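Local coordinates for oxysterol-binding protein homolog 3 (Saccharomyces cerevisiae, PDB 4IC4), which carries lipids between membranes through the cytosol in a hydrophobic pocket, in phosphoinositide-coupled directional transport, and helps maintain the intracellular distribution of sterols, at residues T29-I34 with A329-N334; T78-P83 with T299-N304; D287-S290 with K294-G297. All coordinates share one frame; numbering follows the deposited sequence.

How the contacts relate
Contacts 2 and 3 lie in the OSBP-related domain, and contact 1 joins the N-terminal loop 29-34 to helix 325-331. Along the chain they are nested: contact 3, in the loop after strand 281-284, falls inside the span closed by contact 2, which falls inside that closed by contact 1. Contacts 1 and 2 have centres about 16 Å apart, contacts 1 and 3 about 12 Å, and contacts 2 and 3 about 13 Å. Helix 300-305 is the common neighbour: F301 belongs to contact 2, A303 and N304 bind R31 and N32 of contact 1, and the backbone N of K300 is hydrogen-bonded to D287 O. N-terminal and C-terminal elements thus pack together outside the phosphoinositide-binding residues.

Contact 1 of 3, residues T29-I34 with A329-N334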
ATOM      1  N   THR A  29      13.225  17.884   5.477  1.00 18.91           N
ATOM      2  CA  THR A  29      12.417  17.932   6.685  1.00 17.60           C
ATOM      3  C   THR A  29      10.997  17.561   6.282  1.00 16.19           C
ATOM      4  O   THR A  29      10.438  18.155   5.360  1.00 18.19           O
ATOM      5  CB  THR A  29      12.398  19.349   7.288  1.00 19.10           C
ATOM      6  OG1 THR A  29      13.739  19.761   7.581  1.00 19.03           O
ATOM      7  CG2 THR A  29      11.575  19.376   8.566  1.00 18.97           C
ATOM      8  N   ARG A  30      10.421  16.573   6.958  1.00 15.60           N
ATOM      9  CA  ARG A  30       9.060  16.151   6.650  1.00 12.87           C
ATOM     10  C   ARG A  30       8.123  16.544   7.788  1.00 13.60           C
ATOM     11  O   ARG A  30       8.550  16.700   8.939  1.00 14.48           O
ATOM     12  CB  ARG A  30       9.024  14.643   6.389  1.00 12.65           C
ATOM     13  CG  ARG A  30       9.856  14.248   5.169  1.00 12.20           C
ATOM     14  CD  ARG A  30       9.852  12.745   4.915  1.00 12.43           C
ATOM     15  NE  ARG A  30      10.768  12.400   3.832  1.00 12.96           N
ATOM     16  CZ  ARG A  30      10.530  12.621   2.544  1.00 13.12           C
ATOM     17  NH1 ARG A  30       9.389  13.183   2.158  1.00 14.01           N
ATOM     18  NH2 ARG A  30      11.449  12.303   1.642  1.00 15.44           N
ATOM     19  N   ARG A  31       6.845  16.712   7.469  1.00 11.80           N
ATOM     20  CA  ARG A  31       5.877  17.134   8.474  1.00 12.16           C
ATOM     21  C   ARG A  31       5.637  16.132   9.597  1.00 12.69           C
ATOM     22  O   ARG A  31       5.419  16.533  10.739  1.00 13.22           O
ATOM     23  CB  ARG A  31       4.550  17.528   7.806  1.00 12.42           C
ATOM     24  CG  ARG A  31       3.878  16.444   6.973  1.00 11.59           C
ATOM     25  CD  ARG A  31       2.723  17.029   6.171  1.00 12.43           C
ATOM     26  NE  ARG A  31       1.940  15.986   5.519  1.00 10.20           N
ATOM     27  CZ  ARG A  31       0.857  16.207   4.781  1.00 10.75           C
ATOM     28  NH1 ARG A  31       0.424  17.446   4.586  1.00 13.29           N
ATOM     29  NH2 ARG A  31       0.187  15.187   4.266  1.00 10.41           N
ATOM     30  N   ASN A  32       5.683  14.841   9.281  1.00 12.25           N
ATOM     31  CA  ASN A  32       5.484  13.792  10.282  1.00 13.18           C
ATOM     32  C   ASN A  32       4.198  14.001  11.073  1.00 13.26           C
ATOM     33  O   ASN A  32       4.104  13.606  12.238  1.00 14.63           O
ATOM     34  CB  ASN A  32       6.668  13.759  11.254  1.00 15.51           C
ATOM     35  CG  ASN A  32       7.980  13.461  10.561  1.00 18.13           C
ATOM     36  OD1 ASN A  32       8.101  12.474   9.839  1.00 21.60           O
ATOM     37  ND2 ASN A  32       8.975  14.314  10.780  1.00 23.99           N
ATOM     38  N   ASP A  33       3.209  14.614  10.435  1.00 12.89           N
ATOM     39  CA  ASP A  33       1.950  14.901  11.105  1.00 12.06           C
ATOM     40  C   ASP A  33       0.940  15.400  10.082  1.00 12.00           C
ATOM     41  O   ASP A  33       1.307  15.783   8.964  1.00 13.31           O
ATOM     42  CB  ASP A  33       2.202  15.967  12.185  1.00 14.89           C
ATOM     43  CG  ASP A  33       0.991  16.223  13.062  1.00 15.14           C
ATOM     44  OD1 ASP A  33       0.300  15.257  13.437  1.00 16.13           O
ATOM     45  OD2 ASP A  33       0.742  17.402  13.393  1.00 22.12           O
ATOM     46  N   ILE A  34      -0.333  15.373  10.461  1.00 12.09           N
ATOM     47  CA  ILE A  34      -1.413  15.848   9.604  1.00 13.96           C
ATOM     48  C   ILE A  34      -2.471  16.502  10.471  1.00 13.51           C
ATOM     49  O   ILE A  34      -2.526  16.271  11.684  1.00 12.98           O
ATOM     50  CB  ILE A  34      -2.125  14.710   8.831  1.00 16.52           C
ATOM     51  CG1 ILE A  34      -2.577  13.618   9.808  1.00 17.33           C
ATOM     52  CG2 ILE A  34      -1.231  14.186   7.729  1.00 19.70           C
ATOM     53  CD1 ILE A  34      -3.632  12.694   9.236  1.00 19.29           C
ATOM     54  N   ALA A 329      -8.088  19.269  -0.078  1.00 11.17           N
ATOM     55  CA  ALA A 329      -9.095  20.017   0.663  1.00 11.98           C
ATOM     56  C   ALA A 329      -9.544  19.223   1.888  1.00 12.57           C
ATOM     57  O   ALA A 329      -9.714  19.785   2.972  1.00 13.78           O
ATOM     58  CB  ALA A 329     -10.285  20.319  -0.238  1.00 12.67           C
ATOM     59  N   TYR A 330      -9.718  17.915   1.711  1.00 12.21           N
ATOM     60  CA  TYR A 330     -10.145  17.032   2.792  1.00 11.92           C
ATOM     61  C   TYR A 330      -9.079  16.984   3.882  1.00 12.50           C
ATOM     62  O   TYR A 330      -9.388  17.032   5.073  1.00 12.71           O
ATOM     63  CB  TYR A 330     -10.390  15.622   2.246  1.00 11.60           C
ATOM     64  CG  TYR A 330     -11.042  14.673   3.226  1.00 14.51           C
ATOM     65  CD1 TYR A 330     -12.321  14.924   3.723  1.00 13.98           C
ATOM     66  CD2 TYR A 330     -10.398  13.502   3.625  1.00 12.80           C
ATOM     67  CE1 TYR A 330     -12.945  14.030   4.591  1.00 14.31           C
ATOM     68  CE2 TYR A 330     -11.012  12.601   4.494  1.00 13.73           C
ATOM     69  CZ  TYR A 330     -12.285  12.871   4.970  1.00 14.82           C
ATOM     70  OH  TYR A 330     -12.904  11.968   5.803  1.00 14.12           O
ATOM     71  N   GLU A 331      -7.821  16.887   3.464  1.00 11.49           N
ATOM     72  CA  GLU A 331      -6.712  16.838   4.405  1.00 12.10           C
ATOM     73  C   GLU A 331      -6.706  18.096   5.263  1.00 13.04           C
ATOM     74  O   GLU A 331      -6.481  18.035   6.474  1.00 14.59           O
ATOM     75  CB  GLU A 331      -5.381  16.724   3.649  1.00 10.91           C
ATOM     76  CG  GLU A 331      -4.147  16.769   4.541  1.00 14.30           C
ATOM     77  CD  GLU A 331      -2.849  16.771   3.753  1.00 13.62           C
ATOM     78  OE1 GLU A 331      -2.457  15.708   3.222  1.00 13.57           O
ATOM     79  OE2 GLU A 331      -2.219  17.845   3.660  1.00 15.51           O
ATOM     80  N   GLU A 332      -6.976  19.235   4.634  1.00 14.59           N
ATOM     81  CA  GLU A 332      -6.965  20.510   5.342  1.00 16.03           C
ATOM     82  C   GLU A 332      -8.276  20.858   6.042  1.00 16.74           C
ATOM     83  O   GLU A 332      -8.453  21.978   6.518  1.00 19.01           O
ATOM     84  CB  GLU A 332      -6.549  21.625   4.379  1.00 17.24           C
ATOM     85  CG  GLU A 332      -5.288  21.267   3.608  1.00 19.85           C
ATOM     86  CD  GLU A 332      -4.715  22.408   2.792  1.00 20.15           C
ATOM     87  OE1 GLU A 332      -5.490  23.281   2.346  1.00 22.92           O
ATOM     88  OE2 GLU A 332      -3.484  22.415   2.581  1.00 21.92           O
ATOM     89  N   GLY A 333      -9.197  19.902   6.097  1.00 16.42           N
ATOM     90  CA  GLY A 333     -10.455  20.133   6.789  1.00 18.40           C
ATOM     91  C   GLY A 333     -11.571  20.859   6.059  1.00 19.16           C
ATOM     92  O   GLY A 333     -12.597  21.169   6.663  1.00 21.17           O
ATOM     93  N   ASN A 334     -11.383  21.138   4.774  1.00 17.60           N
ATOM     94  CA  ASN A 334     -12.413  21.815   3.991  1.00 18.70           C
ATOM     95  C   ASN A 334     -13.277  20.710   3.385  1.00 18.43           C
ATOM     96  O   ASN A 334     -13.148  20.376   2.207  1.00 18.79           O
ATOM     97  CB  ASN A 334     -11.767  22.659   2.890  1.00 19.90           C
ATOM     98  CG  ASN A 334     -10.681  23.577   3.421  1.00 23.93           C
ATOM     99  OD1 ASN A 334     -10.925  24.410   4.297  1.00 27.04           O
ATOM    100  ND2 ASN A 334      -9.471  23.429   2.890  1.00 26.47           N
TER
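R31 reaches from the N-terminal loop to E331, at the end of helix 325-331, in a bidentate salt bridge. Its guanidinium approaches end-on: NH1 of R31 donates to OE2 of E331 at 2.8 Å and NH2 of R31 to OE1 of E331 at 2.9 Å. Both oxygens lie near the guanidinium plane, yet the nitrogens meet them from above the carboxylate plane, because the two flat groups are turned 66° apart. The R31 chain is extended from CG to NE, and E331, with CG anti to its backbone N (chi1 176°), stretches from the opposite direction. The NE-H of R31 is taken by the carbonyl O of A303 in helix 300-305, R31 N donates to OE1 of E307, and OE2 of E331 has a second cationic partner in R328. Beyond E331 a Schellman motif ends the helix, with G333 at positive phi and N334 N bonded to A329 O at 2.8 Å. A methionine in place of R31 would probably leave the buried E331 without this charge partner, though R328 stays beside OE2, and the A303 carbonyl without its donor. Charge pairing and a backbone acceptor thus fix the guanidinium's rotation, tying the N-terminal loop to two helices.

Contact 2 of 3, residues T78-P83 with T299-N304; sequences TFEYAP and TKFTAN
E80 lies over F301, its backbone and the first part of its side chain spread across one face of the ring. The CA of E80 sits 3.9 Å from the ring centroid of F301, only 8° off the ring normal, in a CH-pi contact. From there the glutamate runs back along the phenylalanine: CB stays over the same face near CD2, and CG of E80 comes to 3.8 Å from CB of F301. The glutamate and phenylalanine chains run antiparallel alongside one another, and the carboxylate of E80 is almost parallel to the F301 ring, the planes 5° apart. On its other side CG of E80 lies over a face of the Y81 ring, toward the rim, so the glutamate chain is held between two rings. The extended glutamate (chi1 178°) carries its acid group past the F301 ring toward the start of helix 300-305.

There T299, the N-cap residue, approaches from the opposite direction, and water fills the interval. One water donates to OE1 of E80 at 2.9 Å and is hydrogen-bonded to OG1 of T299 at 2.8 Å; another bonds OE2 of E80, probably as donor, and accepts from the backbone N of F301 at 3.0 Å. The negative charge is therefore linked through water to the amino-terminal end of the helix, whose dipole would probably favour it.

A type I turn from F79 to A82, closed by A82 N to F79 O at 3.1 Å, presents E80 to the ring. The turn joins helices 71-76 and 83-88, with F79 packed on F137 and L139 of strand 137-145. F301 also touches L130 and R132 of strand 127-132, so its side chain carries helix 300-305 against both this connection and that strand.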
ATOM      1  N   THR A  78       3.577  -0.197   1.743  1.00  8.22           N
ATOM      2  CA  THR A  78       4.161  -1.531   1.726  1.00  9.60           C
ATOM      3  C   THR A  78       5.675  -1.368   1.906  1.00 10.33           C
ATOM      4  O   THR A  78       6.359  -2.282   2.368  1.00  9.64           O
ATOM      5  CB  THR A  78       3.891  -2.235   0.371  1.00 11.03           C
ATOM      6  OG1 THR A  78       2.502  -2.576   0.281  1.00 14.36           O
ATOM      7  CG2 THR A  78       4.730  -3.503   0.229  1.00 14.80           C
ATOM      8  N   PHE A  79       6.184  -0.188   1.558  1.00  9.74           N
ATOM      9  CA  PHE A  79       7.615   0.096   1.641  1.00  9.66           C
ATOM     10  C   PHE A  79       8.081   0.921   2.842  1.00 10.33           C
ATOM     11  O   PHE A  79       9.219   1.387   2.878  1.00 10.13           O
ATOM     12  CB  PHE A  79       8.064   0.754   0.331  1.00  9.83           C
ATOM     13  CG  PHE A  79       7.964  -0.160  -0.853  1.00 10.57           C
ATOM     14  CD1 PHE A  79       8.973  -1.084  -1.119  1.00 12.76           C
ATOM     15  CD2 PHE A  79       6.834  -0.150  -1.662  1.00 12.90           C
ATOM     16  CE1 PHE A  79       8.854  -1.985  -2.171  1.00 12.11           C
ATOM     17  CE2 PHE A  79       6.704  -1.049  -2.720  1.00 12.74           C
ATOM     18  CZ  PHE A  79       7.719  -1.970  -2.973  1.00 14.28           C
ATOM     19  N   GLU A  80       7.211   1.084   3.835  1.00  8.82           N
ATOM     20  CA  GLU A  80       7.575   1.837   5.030  1.00  9.56           C
ATOM     21  C   GLU A  80       8.853   1.283   5.664  1.00  9.42           C
ATOM     22  O   GLU A  80       9.683   2.043   6.160  1.00 11.51           O
ATOM     23  CB  GLU A  80       6.442   1.791   6.067  1.00  9.22           C
ATOM     24  CG  GLU A  80       6.780   2.526   7.363  1.00  9.42           C
ATOM     25  CD  GLU A  80       5.696   2.420   8.428  1.00  7.14           C
ATOM     26  OE1 GLU A  80       4.621   1.836   8.165  1.00  9.63           O
ATOM     27  OE2 GLU A  80       5.931   2.935   9.541  1.00  9.87           O
ATOM     28  N   TYR A  81       9.000  -0.042   5.647  1.00  9.09           N
ATOM     29  CA  TYR A  81      10.167  -0.683   6.250  1.00  8.12           C
ATOM     30  C   TYR A  81      11.115  -1.270   5.207  1.00  9.44           C
ATOM     31  O   TYR A  81      11.675  -2.362   5.379  1.00  9.47           O
ATOM     32  CB  TYR A  81       9.706  -1.765   7.233  1.00  8.67           C
ATOM     33  CG  TYR A  81       8.814  -1.231   8.335  1.00  6.81           C
ATOM     34  CD1 TYR A  81       9.349  -0.602   9.462  1.00  7.87           C
ATOM     35  CD2 TYR A  81       7.425  -1.323   8.235  1.00  8.83           C
ATOM     36  CE1 TYR A  81       8.517  -0.074  10.464  1.00  8.81           C
ATOM     37  CE2 TYR A  81       6.591  -0.801   9.228  1.00  8.60           C
ATOM     38  CZ  TYR A  81       7.140  -0.179  10.335  1.00  7.91           C
ATOM     39  OH  TYR A  81       6.305   0.333  11.304  1.00 10.14           O
ATOM     40  N   ALA A  82      11.294  -0.518   4.126  1.00  9.69           N
ATOM     41  CA  ALA A  82      12.180  -0.901   3.036  1.00  9.45           C
ATOM     42  C   ALA A  82      13.598  -1.261   3.495  1.00  9.89           C
ATOM     43  O   ALA A  82      14.262  -2.079   2.855  1.00  9.47           O
ATOM     44  CB  ALA A  82      12.243   0.223   2.005  1.00 10.90           C
ATOM     45  N   PRO A  83      14.096  -0.640   4.587  1.00  9.69           N
ATOM     46  CA  PRO A  83      15.452  -0.993   5.026  1.00 10.46           C
ATOM     47  C   PRO A  83      15.619  -2.489   5.306  1.00 11.29           C
ATOM     48  O   PRO A  83      16.737  -3.003   5.319  1.00 11.22           O
ATOM     49  CB  PRO A  83      15.648  -0.129   6.267  1.00 10.86           C
ATOM     50  CG  PRO A  83      14.897   1.118   5.899  1.00 11.72           C
ATOM     51  CD  PRO A  83      13.624   0.574   5.283  1.00 11.02           C
ATOM     52  N   THR A 299       0.471   6.528  10.486  1.00  9.70           N
ATOM     53  CA  THR A 299       1.840   6.394  10.970  1.00  9.28           C
ATOM     54  C   THR A 299       2.497   7.687  10.490  1.00  9.68           C
ATOM     55  O   THR A 299       1.903   8.441   9.709  1.00  9.33           O
ATOM     56  CB  THR A 299       2.618   5.217  10.319  1.00  7.82           C
ATOM     57  OG1 THR A 299       2.921   5.527   8.950  1.00  9.69           O
ATOM     58  CG2 THR A 299       1.813   3.930  10.388  1.00  9.63           C
ATOM     59  N   LYS A 300       3.707   7.966  10.955  1.00  9.70           N
ATOM     60  CA  LYS A 300       4.390   9.161  10.491  1.00 10.15           C
ATOM     61  C   LYS A 300       4.615   9.025   8.989  1.00 10.45           C
ATOM     62  O   LYS A 300       4.518  10.001   8.252  1.00 10.03           O
ATOM     63  CB  LYS A 300       5.721   9.347  11.221  1.00 12.57           C
ATOM     64  CG  LYS A 300       5.541   9.853  12.636  1.00 15.22           C
ATOM     65  CD  LYS A 300       6.869  10.068  13.335  1.00 18.28           C
ATOM     66  CE  LYS A 300       6.652  10.608  14.740  1.00 21.48           C
ATOM     67  NZ  LYS A 300       7.941  10.813  15.455  1.00 24.29           N
ATOM     68  N   PHE A 301       4.894   7.804   8.539  1.00  8.93           N
ATOM     69  CA  PHE A 301       5.124   7.553   7.118  1.00  9.38           C
ATOM     70  C   PHE A 301       3.852   7.885   6.329  1.00  8.23           C
ATOM     71  O   PHE A 301       3.914   8.518   5.274  1.00  7.83           O
ATOM     72  CB  PHE A 301       5.516   6.085   6.898  1.00  8.73           C
ATOM     73  CG  PHE A 301       6.016   5.781   5.507  1.00  7.24           C
ATOM     74  CD1 PHE A 301       7.317   6.105   5.129  1.00  9.38           C
ATOM     75  CD2 PHE A 301       5.192   5.151   4.579  1.00  9.55           C
ATOM     76  CE1 PHE A 301       7.792   5.801   3.852  1.00 10.33           C
ATOM     77  CE2 PHE A 301       5.663   4.842   3.295  1.00  9.54           C
ATOM     78  CZ  PHE A 301       6.962   5.167   2.936  1.00  9.91           C
ATOM     79  N   THR A 302       2.698   7.466   6.843  1.00  8.21           N
ATOM     80  CA  THR A 302       1.437   7.749   6.160  1.00  8.36           C
ATOM     81  C   THR A 302       1.230   9.256   6.044  1.00  8.27           C
ATOM     82  O   THR A 302       0.843   9.765   4.993  1.00  8.63           O
ATOM     83  CB  THR A 302       0.223   7.192   6.928  1.00  8.53           C
ATOM     84  OG1 THR A 302       0.516   5.881   7.419  1.00  8.89           O
ATOM     85  CG2 THR A 302      -0.997   7.130   6.006  1.00  8.25           C
ATOM     86  N   ALA A 303       1.480   9.962   7.142  1.00  8.62           N
ATOM     87  CA  ALA A 303       1.308  11.406   7.185  1.00  7.75           C
ATOM     88  C   ALA A 303       2.210  12.147   6.210  1.00  9.26           C
ATOM     89  O   ALA A 303       1.907  13.270   5.801  1.00  9.61           O
ATOM     90  CB  ALA A 303       1.546  11.909   8.606  1.00  9.18           C
ATOM     91  N   ASN A 304       3.317  11.514   5.833  1.00  8.44           N
ATOM     92  CA  ASN A 304       4.268  12.125   4.917  1.00  8.31           C
ATOM     93  C   ASN A 304       4.010  11.844   3.445  1.00  8.49           C
ATOM     94  O   ASN A 304       4.587  12.499   2.579  1.00  8.70           O
ATOM     95  CB  ASN A 304       5.688  11.685   5.282  1.00  8.68           C
ATOM     96  CG  ASN A 304       6.173  12.325   6.564  1.00 10.06           C
ATOM     97  OD1 ASN A 304       5.763  13.437   6.897  1.00 11.31           O
ATOM     98  ND2 ASN A 304       7.061  11.642   7.280  1.00 10.75           N
TER
HETATM   99  O   HOH W   1       2.926   3.725   6.864  1.00  9.50           O
HETATM  100  O   HOH W   2       6.106   5.733  10.277  1.00 15.03           O

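Contact 3 of 3, residues D287-S290 with K294-G297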
ATOM      1  N   ASP A 287       6.888   4.840  14.506  1.00 10.82           N
ATOM      2  CA  ASP A 287       5.986   5.711  15.243  1.00 10.93           C
ATOM      3  C   ASP A 287       4.717   6.085  14.493  1.00 10.80           C
ATOM      4  O   ASP A 287       4.669   6.080  13.261  1.00 11.13           O
ATOM      5  CB  ASP A 287       6.702   7.005  15.635  1.00 15.21           C
ATOM      6  CG  ASP A 287       7.952   6.757  16.456  1.00 18.17           C
ATOM      7  OD1 ASP A 287       7.895   5.946  17.399  1.00 20.82           O
ATOM      8  OD2 ASP A 287       8.990   7.383  16.161  1.00 25.78           O
ATOM      9  N   LEU A 288       3.688   6.404  15.266  1.00  9.90           N
ATOM     10  CA  LEU A 288       2.421   6.864  14.726  1.00  9.68           C
ATOM     11  C   LEU A 288       2.463   8.364  14.967  1.00 10.18           C
ATOM     12  O   LEU A 288       3.303   8.851  15.729  1.00 11.56           O
ATOM     13  CB  LEU A 288       1.244   6.266  15.501  1.00 10.60           C
ATOM     14  CG  LEU A 288       1.032   4.754  15.408  1.00 10.60           C
ATOM     15  CD1 LEU A 288      -0.194   4.362  16.216  1.00 12.71           C
ATOM     16  CD2 LEU A 288       0.862   4.347  13.950  1.00 11.60           C
ATOM     17  N   VAL A 289       1.584   9.109  14.310  1.00  9.96           N
ATOM     18  CA  VAL A 289       1.539  10.548  14.540  1.00 10.55           C
ATOM     19  C   VAL A 289       1.023  10.759  15.960  1.00 11.24           C
ATOM     20  O   VAL A 289       0.480   9.839  16.577  1.00 11.63           O
ATOM     21  CB  VAL A 289       0.573  11.260  13.570  1.00 10.90           C
ATOM     22  CG1 VAL A 289       1.102  11.162  12.150  1.00 13.63           C
ATOM     23  CG2 VAL A 289      -0.824  10.639  13.665  1.00 11.17           C
ATOM     24  N   SER A 290       1.195  11.968  16.475  1.00 12.40           N
ATOM     25  CA  SER A 290       0.720  12.282  17.815  1.00 13.19           C
ATOM     26  C   SER A 290      -0.807  12.263  17.820  1.00 13.40           C
ATOM     27  O   SER A 290      -1.441  12.649  16.831  1.00 12.27           O
ATOM     28  CB  SER A 290       1.228  13.659  18.241  1.00 13.91           C
ATOM     29  OG  SER A 290       0.773  14.668  17.358  1.00 15.27           O
ATOM     30  N   LYS A 294      -7.248  10.889  16.625  1.00 15.05           N
ATOM     31  CA  LYS A 294      -7.839  12.049  15.971  1.00 15.45           C
ATOM     32  C   LYS A 294      -7.265  12.278  14.580  1.00 14.89           C
ATOM     33  O   LYS A 294      -7.656  13.222  13.895  1.00 14.52           O
ATOM     34  CB  LYS A 294      -7.601  13.299  16.818  1.00 17.03           C
ATOM     35  CG  LYS A 294      -8.136  13.195  18.239  1.00 20.32           C
ATOM     36  CD  LYS A 294      -7.832  14.454  19.029  1.00 25.52           C
ATOM     37  CE  LYS A 294      -8.373  14.356  20.444  1.00 27.80           C
ATOM     38  NZ  LYS A 294      -9.844  14.129  20.451  1.00 31.51           N
ATOM     39  N   LYS A 295      -6.344  11.411  14.168  1.00 13.94           N
ATOM     40  CA  LYS A 295      -5.705  11.547  12.867  1.00 13.81           C
ATOM     41  C   LYS A 295      -5.686  10.265  12.033  1.00 12.30           C
ATOM     42  O   LYS A 295      -4.651   9.895  11.469  1.00 12.36           O
ATOM     43  CB  LYS A 295      -4.280  12.073  13.053  1.00 13.33           C
ATOM     44  CG  LYS A 295      -4.209  13.400  13.794  1.00 12.90           C
ATOM     45  CD  LYS A 295      -2.769  13.832  14.032  1.00 15.58           C
ATOM     46  CE  LYS A 295      -2.707  15.071  14.912  1.00 17.16           C
ATOM     47  NZ  LYS A 295      -3.367  14.836  16.221  1.00 24.39           N
ATOM     48  N   TYR A 296      -6.829   9.585  11.974  1.00 10.32           N
ATOM     49  CA  TYR A 296      -6.981   8.369  11.176  1.00 10.74           C
ATOM     50  C   TYR A 296      -6.067   7.207  11.558  1.00 10.09           C
ATOM     51  O   TYR A 296      -5.997   6.218  10.831  1.00 12.08           O
ATOM     52  CB  TYR A 296      -6.746   8.697   9.696  1.00 12.91           C
ATOM     53  CG  TYR A 296      -7.600   9.821   9.156  1.00 15.21           C
ATOM     54  CD1 TYR A 296      -8.923   9.593   8.779  1.00 17.25           C
ATOM     55  CD2 TYR A 296      -7.089  11.110   9.031  1.00 17.50           C
ATOM     56  CE1 TYR A 296      -9.719  10.620   8.289  1.00 19.35           C
ATOM     57  CE2 TYR A 296      -7.882  12.154   8.543  1.00 17.60           C
ATOM     58  CZ  TYR A 296      -9.193  11.896   8.175  1.00 17.43           C
ATOM     59  OH  TYR A 296      -9.987  12.907   7.687  1.00 22.68           O
ATOM     60  N   GLY A 297      -5.372   7.314  12.686  1.00 11.53           N
ATOM     61  CA  GLY A 297      -4.476   6.241  13.089  1.00 10.95           C
ATOM     62  C   GLY A 297      -3.247   6.150  12.199  1.00 10.36           C
ATOM     63  O   GLY A 297      -2.567   5.126  12.164  1.00 10.13           O
TER
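K295 meets both V289 and S290, while G297 meets L288, where the loop between strand 281-284 and helix 300-305 folds back on itself. K294 is hydrogen-bonded through its backbone to that of A37. K295, the next residue, carries most of the contact. Its aliphatic part crosses V289 at a slant, with CB and CD of K295 each 3.8 Å from CG2 of V289. That methyl sits between the backbone N and carbonyl carbon of V289, which turns it toward the lysine.

Farther out the lysine chain bends at its last torsion (chi4 58°), bringing the ammonium group back to the backbone of S290. NZ of K295 donates to O of S290 at 3.0 Å, from above the carbonyl plane, 38° out of it, with a C=O...N angle of 136°. CD and CE of K295 also lie 3.3 Å from that same O of S290, so the end of the lysine wraps round the oxygen. A weak bond from NZ to the carbonyl of N291 adds a second backbone acceptor, and the side chain of D33 touches the lysine chain.

Y296 packs its ring against F298 and P68. It and G297 both have positive phi, which at G297 (71°) favours glycine. G297 offers its carbonyl: O of G297 is 3.9 Å from CD2 of L288, a plain van der Waals approach. Beyond it, backbone bonding between V289 and F298 joins the two limbs.

The contact thus combines modest apolar packing with a lysine whose hydrocarbon chain is sheltered by V289 and whose ammonium is hydrogen-bonded to main-chain carbonyls, with the D33 carboxylate close by, holding the two limbs of the loop together.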